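Local atomic coordinates of putative non-ribosomal peptide synthetase (Actinomadura parvosata subsp. kistnae, PDB entry 6M7L), a protein that probably takes part in non-ribosomal peptide synthesis through a condensation domain, the type of domain that joins carrier-bound substrates by an amide bond. Residues R252-A255 against D256-A259; G270-F273 against T274-H277; R337-D340 against V341-A345; L446-R449 against L450-L454. All coordinates share one frame; numbering follows the deposited sequence.

Interaction 1: R252-A255 against D256-A259; sequences RLPA and DSHA
The turn from strand 246-253 into helix 255-267 is a strand-to-helix junction with a proline at the N-cap, and Leu253, the last residue of the strand, folds back against the first helical turn. Leu253 CG stands opposite the backbone N (chi1 -175°), which carries both methyls onto the helix: CD1 lies 3.7 Å from Ser257 CB, and CD2 lies 3.7 Å from the backbone N of His258. A branched aliphatic residue suits this place because its two ends touch neighbouring residues of the helix while it also packs on Leu454 and Glu455 of helix 440-459. With only a CB at this position, as in an alanine, the first turn is likely to lose much of its packing on helix 440-459, and Ser257 CB its apolar partner. Pro254 fits the N-cap because its ring restrains phi (-64°), which together with a psi of 162° suits the residue just before a helix, and its carbonyl still accepts the first bond of the helix, from His258 N to Pro254 O at 3.0 Å. His258 turns its ring away from this junction, and NE2 makes weak hydrogen bonds to Asp416 OD1 and His417 O. The small Ala255 opens the helix, and its O receives Ala259 N at 2.7 Å.

Interaction 2: G270-F273 against T274-H277; sequences GTMF and TAVH
Thr271 holds OG1 between its backbone N and carbonyl carbon (chi1 63°), while Thr274 sets its own OG1 beside its backbone N (chi1 -50°), and these two rotations bring the hydroxyls together at 3.3 Å between Thr271 OG1 and Thr274 OG1. The side chains meet at about a right angle in a hydrogen bond in which either hydroxyl may be the donor. Thr271 is the N-cap residue of helix 272-288, where a short hydroxyl side chain can stay close to the first turn, and its O accepts from Ala275 N at 3.1 Å. Met272 bends at chi2 and chi3, curling back over the same turn; its CE comes 3.9 Å from Val276 CG2 and its SD 4.2 Å from Ala275 CB. This flexible thioether also packs on Leu261 and Leu262 of helix 255-267, whereas Phe273 packs on Leu376 and Leu378 of strand 374-380. His277 N closes on Phe273 O at 2.7 Å. The hydroxyl pair thus links residues within the first turn, while apolar contacts of Met272, Phe273 and Val276 join that turn to strands 374-380 and 410-418 and to helix 255-267, and Thr274 also meets helix 331-346.

Interaction 3: R337-D340 against V341-A345; sequences RARD and VSEDA
Arg339 and Glu343, one helical turn apart on helix 331-346, lie side by side and point the same way, their guanidinium and carboxylate planes 32° apart. The contact is made by the aliphatic part of the arginine: CD of Arg339 is 3.5 Å from OE2 of Glu343, whereas Arg339 NE stays 4.9 Å from that oxygen, too far for a salt bridge, so any attraction is probably modest and long-range. The guanidinium is directed instead to Asp340, whose OD2 meets Arg339 NH1 at 2.6 Å in a salt bridge, lying in the guanidinium plane at its edge, while Arg339 NE bonds to Ala268 O. Asp340 and Glu343 cross obliquely with their carboxylates turned 71° apart, and OD2 of Asp340 is 4.1 Å from OE1 of Glu343; the neighbouring arginine probably offsets this pairing of like charges. Val341 faces the other way, and its compact branched side chain suits the packing there against Pro322 and Val323 of strand 317-324. Its CG1 sits between the backbone N and carbonyl carbon (chi1 70°), beside Ala338 O. Asp344 continues the charged side, forming salt bridges through OD2 to Arg218 and through OD1 to Arg347. An asparagine in its place would probably leave Arg218 and Arg347 without their negative partner and weaken the tie to helix 207-218. Polar bonding along this flank is therefore shared out: Arg339 pairs with Asp340 and with Ala268 O, Glu343 lies alongside its aliphatic part, and Asp344 is paired with Arg218 and Arg347.

Interaction 4: L446-R449 against L450-L454; sequences LAQR and LVALL
Val451 N bonds to Ala447 O at 2.9 Å, one helical turn back, and the CG2 methyl of Val451 lies beside that same oxygen. This methyl stands next to the backbone N because CG1 takes the position opposite it (chi1 170°). Beyond it, Ala452 places CB 3.6 Å from Gln448 O, and Ala452 N bonds to that oxygen at 3.0 Å; the side chain of Gln448 touches loosely, NE2 standing 4.4 Å from Ala452 CB. The ladder continues with Leu450 N on Leu446 O at 2.9 Å and Leu453 N on Arg449 O at 3.1 Å. Around this backbone core, the side chains sort by what they face. Leu446, Leu450 and Leu453 all pack on Leu283 of helix 272-288, and Leu450 also meets Leu412 of strand 410-418, as expected of long branched residues filling the seam between the helices and resting on the sheet. Ala447 is small where the helix comes close to strand 246-253, touching Val249 and Leu251, and Val451 rests on Leu251 too. The exposed Gln448 is polar, in keeping with its place, while Arg449, partly exposed, lays its long side chain on Val470 and Pro471 near the end of the modelled chain. Such a division of apolar and polar faces marks an amphipathic helix packed on a beta-sheet beside another helix, as in the alpha/beta sandwich lobes of the chloramphenicol acetyltransferase-like fold to which condensation domains belong.

Along the chain the four contacts come strictly in series; none nests in or crosses another, and each joins consecutive residues, so each shapes a turn and closes no long loop. Interaction 1 starts helix 255-267 and interaction 2 the next helix, and they meet where His258 CE1 lies 3.6 Å from Met272 CE. Interaction 3 follows on helix 331-346, which packs on helix 272-288 through Ala338 and Arg339 against Thr274. Interaction 4, last in sequence, returns to the beginning: Val451 CG2 lies 3.7 Å from Arg252 O. Interactions 1 and 3 stay about 15 Å apart at their nearest atoms, bridged by interaction 2. Helices 255-267, 272-288 and 440-459 pack on the sheet containing strand 246-253, and helix 331-346 joins them through helix 272-288.

Interaction 1: R252-A255 against D256-A259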
loop_
_atom_site.group_PDB
_atom_site.type_symbol
_atom_site.label_atom_id
_atom_site.label_comp_id
_atom_site.label_asym_id
_atom_site.label_seq_id
_atom_site.Cartn_x
_atom_site.Cartn_y
_atom_site.Cartn_z
ATOM N N ARG A 252 -11.209 5.300 23.220
ATOM C CA ARG A 252 -10.575 4.002 23.396
ATOM C C ARG A 252 -11.471 3.096 24.229
ATOM O O ARG A 252 -12.043 3.524 25.235
ATOM C CB ARG A 252 -9.204 4.136 24.067
ATOM C CG ARG A 252 -8.057 4.380 23.098
ATOM C CD ARG A 252 -6.706 4.189 23.778
ATOM N NE ARG A 252 -5.700 3.663 22.856
ATOM C CZ ARG A 252 -4.784 4.402 22.240
ATOM N NH1 ARG A 252 -4.736 5.712 22.446
ATOM N NH2 ARG A 252 -3.912 3.832 21.418
ATOM N N LEU A 253 -11.588 1.843 23.797
ATOM C CA LEU A 253 -12.300 0.811 24.536
ATOM C C LEU A 253 -11.332 -0.333 24.806
ATOM O O LEU A 253 -10.732 -0.864 23.855
ATOM C CB LEU A 253 -13.514 0.312 23.751
ATOM C CG LEU A 253 -14.431 -0.686 24.465
ATOM C CD1 LEU A 253 -15.266 0.007 25.529
ATOM C CD2 LEU A 253 -15.319 -1.408 23.467
ATOM N N PRO A 254 -11.130 -0.738 26.059
ATOM C CA PRO A 254 -10.194 -1.834 26.336
ATOM C C PRO A 254 -10.665 -3.143 25.716
ATOM O O PRO A 254 -11.831 -3.310 25.352
ATOM C CB PRO A 254 -10.177 -1.911 27.867
ATOM C CG PRO A 254 -11.464 -1.277 28.296
ATOM C CD PRO A 254 -11.742 -0.203 27.288
ATOM N N ALA A 255 -9.723 -4.083 25.601
ATOM C CA ALA A 255 -10.014 -5.348 24.932
ATOM C C ALA A 255 -11.078 -6.151 25.668
ATOM O O ALA A 255 -11.828 -6.904 25.037
ATOM C CB ALA A 255 -8.735 -6.172 24.786
ATOM N N ASP A 256 -11.158 -6.005 26.994
ATOM C CA ASP A 256 -12.176 -6.703 27.774
ATOM C C ASP A 256 -13.575 -6.409 27.244
ATOM O O ASP A 256 -14.293 -7.313 26.801
ATOM C CB ASP A 256 -12.067 -6.304 29.248
ATOM C CG ASP A 256 -10.837 -6.876 29.917
ATOM O OD1 ASP A 256 -10.120 -7.670 29.271
ATOM O OD2 ASP A 256 -10.589 -6.534 31.094
ATOM N N SER A 257 -13.975 -5.136 27.281
ATOM C CA SER A 257 -15.288 -4.761 26.770
ATOM C C SER A 257 -15.381 -4.965 25.265
ATOM O O SER A 257 -16.467 -5.244 24.744
ATOM C CB SER A 257 -15.592 -3.309 27.136
ATOM O OG SER A 257 -15.373 -3.088 28.517
ATOM N N HIS A 258 -14.256 -4.833 24.557
ATOM C CA HIS A 258 -14.238 -5.100 23.123
ATOM C C HIS A 258 -14.576 -6.558 22.835
ATOM O O HIS A 258 -15.330 -6.855 21.901
ATOM C CB HIS A 258 -12.868 -4.729 22.550
ATOM C CG HIS A 258 -12.744 -4.934 21.071
ATOM N ND1 HIS A 258 -13.822 -5.217 20.260
ATOM C CD2 HIS A 258 -11.662 -4.894 20.256
ATOM C CE1 HIS A 258 -13.409 -5.347 19.012
ATOM N NE2 HIS A 258 -12.103 -5.153 18.982
ATOM N N ALA A 259 -14.033 -7.480 23.634
ATOM C CA ALA A 259 -14.310 -8.897 23.423
ATOM C C ALA A 259 -15.784 -9.212 23.644
ATOM O O ALA A 259 -16.378 -9.991 22.890
ATOM C CB ALA A 259 -13.437 -9.746 24.344
#

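Interaction 2: G270-F273 against T274-H277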
loop_
_atom_site.group_PDB
_atom_site.type_symbol
_atom_site.label_atom_id
_atom_site.label_comp_id
_atom_site.label_asym_id
_atom_site.label_seq_id
_atom_site.Cartn_x
_atom_site.Cartn_y
_atom_site.Cartn_z
ATOM N N GLY A 270 -23.882 -10.724 13.638
ATOM C CA GLY A 270 -23.479 -9.401 13.230
ATOM C C GLY A 270 -21.975 -9.211 13.332
ATOM O O GLY A 270 -21.229 -10.112 13.721
ATOM N N THR A 271 -21.547 -8.008 12.971
ATOM C CA THR A 271 -20.148 -7.617 13.002
ATOM C C THR A 271 -19.899 -6.670 14.168
ATOM O O THR A 271 -20.824 -6.249 14.867
ATOM C CB THR A 271 -19.744 -6.953 11.681
ATOM O OG1 THR A 271 -20.493 -5.744 11.508
ATOM C CG2 THR A 271 -20.027 -7.885 10.514
ATOM N N MET A 272 -18.623 -6.341 14.379
ATOM C CA MET A 272 -18.293 -5.319 15.367
ATOM C C MET A 272 -18.933 -3.985 15.015
ATOM O O MET A 272 -19.330 -3.231 15.910
ATOM C CB MET A 272 -16.778 -5.170 15.493
ATOM C CG MET A 272 -16.181 -5.965 16.638
ATOM S SD MET A 272 -16.970 -5.565 18.212
ATOM C CE MET A 272 -16.592 -3.820 18.352
ATOM N N PHE A 273 -19.044 -3.680 13.719
ATOM C CA PHE A 273 -19.789 -2.500 13.295
ATOM C C PHE A 273 -21.211 -2.534 13.833
ATOM O O PHE A 273 -21.718 -1.523 14.333
ATOM C CB PHE A 273 -19.792 -2.400 11.767
ATOM C CG PHE A 273 -20.453 -1.156 11.235
ATOM C CD1 PHE A 273 -21.806 -1.143 10.935
ATOM C CD2 PHE A 273 -19.716 -0.002 11.025
ATOM C CE1 PHE A 273 -22.414 0.002 10.445
ATOM C CE2 PHE A 273 -20.316 1.145 10.532
ATOM C CZ PHE A 273 -21.667 1.146 10.242
ATOM N N THR A 274 -21.867 -3.694 13.750
ATOM C CA THR A 274 -23.226 -3.817 14.266
ATOM C C THR A 274 -23.268 -3.593 15.773
ATOM O O THR A 274 -24.228 -3.017 16.296
ATOM C CB THR A 274 -23.798 -5.190 13.910
ATOM O OG1 THR A 274 -23.603 -5.444 12.513
ATOM C CG2 THR A 274 -25.286 -5.245 14.221
ATOM N N ALA A 275 -22.230 -4.036 16.487
ATOM C CA ALA A 275 -22.202 -3.853 17.935
ATOM C C ALA A 275 -22.065 -2.381 18.307
ATOM O O ALA A 275 -22.759 -1.897 19.210
ATOM C CB ALA A 275 -21.064 -4.669 18.544
ATOM N N VAL A 276 -21.176 -1.654 17.629
ATOM C CA VAL A 276 -21.017 -0.229 17.909
ATOM C C VAL A 276 -22.206 0.558 17.369
ATOM O O VAL A 276 -22.639 1.547 17.972
ATOM C CB VAL A 276 -19.684 0.282 17.332
ATOM C CG1 VAL A 276 -19.513 1.769 17.613
ATOM C CG2 VAL A 276 -18.521 -0.510 17.907
ATOM N N HIS A 277 -22.749 0.133 16.225
ATOM C CA HIS A 277 -23.955 0.758 15.686
ATOM C C HIS A 277 -25.094 0.701 16.696
ATOM O O HIS A 277 -25.763 1.708 16.952
ATOM C CB HIS A 277 -24.345 0.065 14.377
ATOM C CG HIS A 277 -25.554 0.639 13.705
ATOM N ND1 HIS A 277 -26.295 1.672 14.237
ATOM C CD2 HIS A 277 -26.151 0.316 12.532
ATOM C CE1 HIS A 277 -27.298 1.957 13.426
ATOM N NE2 HIS A 277 -27.231 1.150 12.382
#

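Interaction 3: R337-D340 against V341-A345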
loop_
_atom_site.group_PDB
_atom_site.type_symbol
_atom_site.label_atom_id
_atom_site.label_comp_id
_atom_site.label_asym_id
_atom_site.label_seq_id
_atom_site.Cartn_x
_atom_site.Cartn_y
_atom_site.Cartn_z
ATOM N N ARG A 337 -31.868 -5.428 15.091
ATOM C CA ARG A 337 -32.412 -4.393 14.219
ATOM C C ARG A 337 -31.303 -3.700 13.439
ATOM O O ARG A 337 -31.463 -3.398 12.251
ATOM C CB ARG A 337 -33.208 -3.374 15.037
ATOM C CG ARG A 337 -34.117 -3.984 16.089
ATOM C CD ARG A 337 -35.560 -3.540 15.918
ATOM N NE ARG A 337 -36.391 -3.957 17.045
ATOM C CZ ARG A 337 -36.867 -3.130 17.970
ATOM N NH1 ARG A 337 -36.606 -1.832 17.899
ATOM N NH2 ARG A 337 -37.611 -3.600 18.962
ATOM N N ALA A 338 -30.169 -3.441 14.094
ATOM C CA ALA A 338 -29.027 -2.865 13.392
ATOM C C ALA A 338 -28.519 -3.806 12.308
ATOM O O ALA A 338 -28.229 -3.375 11.185
ATOM C CB ALA A 338 -27.914 -2.535 14.386
ATOM N N ARG A 339 -28.417 -5.099 12.623
ATOM C CA ARG A 339 -27.940 -6.066 11.642
ATOM C C ARG A 339 -28.884 -6.159 10.451
ATOM O O ARG A 339 -28.438 -6.241 9.301
ATOM C CB ARG A 339 -27.774 -7.435 12.300
ATOM C CG ARG A 339 -27.142 -8.488 11.407
ATOM C CD ARG A 339 -27.949 -9.780 11.403
ATOM N NE ARG A 339 -28.413 -10.152 12.737
ATOM C CZ ARG A 339 -29.692 -10.188 13.101
ATOM N NH1 ARG A 339 -30.639 -9.885 12.224
ATOM N NH2 ARG A 339 -30.024 -10.535 14.337
ATOM N N ASP A 340 -30.197 -6.135 10.704
ATOM C CA ASP A 340 -31.160 -6.342 9.626
ATOM C C ASP A 340 -31.198 -5.157 8.668
ATOM O O ASP A 340 -31.348 -5.341 7.454
ATOM C CB ASP A 340 -32.553 -6.608 10.196
ATOM C CG ASP A 340 -32.648 -7.943 10.902
ATOM O OD1 ASP A 340 -33.185 -7.988 12.028
ATOM O OD2 ASP A 340 -32.167 -8.947 10.336
ATOM N N VAL A 341 -31.074 -3.932 9.187
ATOM C CA VAL A 341 -31.135 -2.778 8.297
ATOM C C VAL A 341 -29.859 -2.668 7.475
ATOM O O VAL A 341 -29.882 -2.152 6.351
ATOM C CB VAL A 341 -31.418 -1.485 9.087
ATOM C CG1 VAL A 341 -30.225 -1.097 9.944
ATOM C CG2 VAL A 341 -31.786 -0.357 8.134
ATOM N N SER A 342 -28.732 -3.159 8.001
ATOM C CA SER A 342 -27.490 -3.098 7.239
ATOM C C SER A 342 -27.515 -4.056 6.053
ATOM O O SER A 342 -26.945 -3.750 5.000
ATOM C CB SER A 342 -26.298 -3.400 8.147
ATOM O OG SER A 342 -25.077 -3.129 7.478
ATOM N N GLU A 343 -28.175 -5.207 6.199
ATOM C CA GLU A 343 -28.298 -6.132 5.077
ATOM C C GLU A 343 -29.225 -5.577 4.004
ATOM O O GLU A 343 -28.912 -5.649 2.809
ATOM C CB GLU A 343 -28.795 -7.490 5.572
ATOM C CG GLU A 343 -27.738 -8.295 6.308
ATOM C CD GLU A 343 -28.332 -9.365 7.198
ATOM O OE1 GLU A 343 -29.568 -9.554 7.162
ATOM O OE2 GLU A 343 -27.563 -10.013 7.939
ATOM N N ASP A 344 -30.366 -5.016 4.408
ATOM C CA ASP A 344 -31.295 -4.458 3.432
ATOM C C ASP A 344 -30.716 -3.218 2.762
ATOM O O ASP A 344 -30.924 -3.003 1.562
ATOM C CB ASP A 344 -32.631 -4.131 4.102
ATOM C CG ASP A 344 -33.261 -5.341 4.766
ATOM O OD1 ASP A 344 -32.964 -6.479 4.343
ATOM O OD2 ASP A 344 -34.056 -5.152 5.712
ATOM N N ALA A 345 -29.985 -2.394 3.517
ATOM C CA ALA A 345 -29.400 -1.184 2.947
ATOM C C ALA A 345 -28.338 -1.524 1.909
ATOM O O ALA A 345 -28.309 -0.940 0.820
ATOM C CB ALA A 345 -28.810 -0.310 4.054
#

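Interaction 4: L446-R449 against L450-L454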
loop_
_atom_site.group_PDB
_atom_site.type_symbol
_atom_site.label_atom_id
_atom_site.label_comp_id
_atom_site.label_asym_id
_atom_site.label_seq_id
_atom_site.Cartn_x
_atom_site.Cartn_y
_atom_site.Cartn_z
ATOM N N LEU A 446 -19.157 13.294 25.496
ATOM C CA LEU A 446 -19.862 12.352 24.634
ATOM C C LEU A 446 -19.059 11.071 24.448
ATOM O O LEU A 446 -19.600 9.964 24.569
ATOM C CB LEU A 446 -20.158 13.006 23.285
ATOM C CG LEU A 446 -21.631 13.028 22.895
ATOM C CD1 LEU A 446 -21.812 13.708 21.552
ATOM C CD2 LEU A 446 -22.183 11.617 22.865
ATOM N N ALA A 447 -17.764 11.201 24.150
ATOM C CA ALA A 447 -16.914 10.027 23.986
ATOM C C ALA A 447 -16.912 9.174 25.248
ATOM O O ALA A 447 -17.081 7.951 25.186
ATOM C CB ALA A 447 -15.493 10.457 23.622
ATOM N N GLN A 448 -16.729 9.808 26.408
ATOM C CA GLN A 448 -16.761 9.072 27.667
ATOM C C GLN A 448 -18.128 8.443 27.904
ATOM O O GLN A 448 -18.224 7.328 28.433
ATOM C CB GLN A 448 -16.376 10.003 28.819
ATOM C CG GLN A 448 -16.546 9.408 30.205
ATOM C CD GLN A 448 -17.883 9.761 30.828
ATOM O OE1 GLN A 448 -18.346 10.897 30.726
ATOM N NE2 GLN A 448 -18.512 8.785 31.473
ATOM N N ARG A 449 -19.198 9.135 27.505
ATOM C CA ARG A 449 -20.543 8.595 27.684
ATOM C C ARG A 449 -20.761 7.358 26.823
ATOM O O ARG A 449 -21.444 6.415 27.241
ATOM C CB ARG A 449 -21.584 9.666 27.358
ATOM C CG ARG A 449 -22.892 9.521 28.118
ATOM C CD ARG A 449 -23.115 10.698 29.061
ATOM N NE ARG A 449 -23.480 11.920 28.348
ATOM C CZ ARG A 449 -23.591 13.116 28.921
ATOM N NH1 ARG A 449 -23.931 14.173 28.196
ATOM N NH2 ARG A 449 -23.359 13.254 30.220
ATOM N N LEU A 450 -20.187 7.340 25.616
ATOM C CA LEU A 450 -20.336 6.178 24.746
ATOM C C LEU A 450 -19.474 5.012 25.214
ATOM O O LEU A 450 -19.908 3.856 25.160
ATOM C CB LEU A 450 -19.983 6.548 23.306
ATOM C CG LEU A 450 -20.112 5.402 22.301
ATOM C CD1 LEU A 450 -21.571 5.034 22.071
ATOM C CD2 LEU A 450 -19.435 5.761 20.999
ATOM N N VAL A 451 -18.249 5.296 25.664
ATOM C CA VAL A 451 -17.389 4.247 26.206
ATOM C C VAL A 451 -18.066 3.563 27.385
ATOM O O VAL A 451 -18.014 2.335 27.523
ATOM C CB VAL A 451 -16.020 4.832 26.599
ATOM C CG1 VAL A 451 -15.204 3.811 27.378
ATOM C CG2 VAL A 451 -15.267 5.286 25.362
ATOM N N ALA A 452 -18.719 4.346 28.248
ATOM C CA ALA A 452 -19.483 3.765 29.345
ATOM C C ALA A 452 -20.596 2.870 28.818
ATOM O O ALA A 452 -20.777 1.740 29.287
ATOM C CB ALA A 452 -20.053 4.873 30.232
ATOM N N LEU A 453 -21.346 3.360 27.830
ATOM C CA LEU A 453 -22.432 2.568 27.263
ATOM C C LEU A 453 -21.905 1.294 26.611
ATOM O O LEU A 453 -22.504 0.222 26.753
ATOM C CB LEU A 453 -23.217 3.408 26.258
ATOM C CG LEU A 453 -24.447 2.726 25.663
ATOM C CD1 LEU A 453 -25.282 2.136 26.772
ATOM C CD2 LEU A 453 -25.263 3.708 24.855
ATOM N N LEU A 454 -20.784 1.395 25.891
ATOM C CA LEU A 454 -20.172 0.215 25.286
ATOM C C LEU A 454 -19.809 -0.818 26.346
ATOM O O LEU A 454 -20.078 -2.014 26.183
ATOM C CB LEU A 454 -18.931 0.617 24.491
ATOM C CG LEU A 454 -19.119 1.385 23.185
ATOM C CD1 LEU A 454 -17.828 2.083 22.811
ATOM C CD2 LEU A 454 -19.549 0.441 22.079
#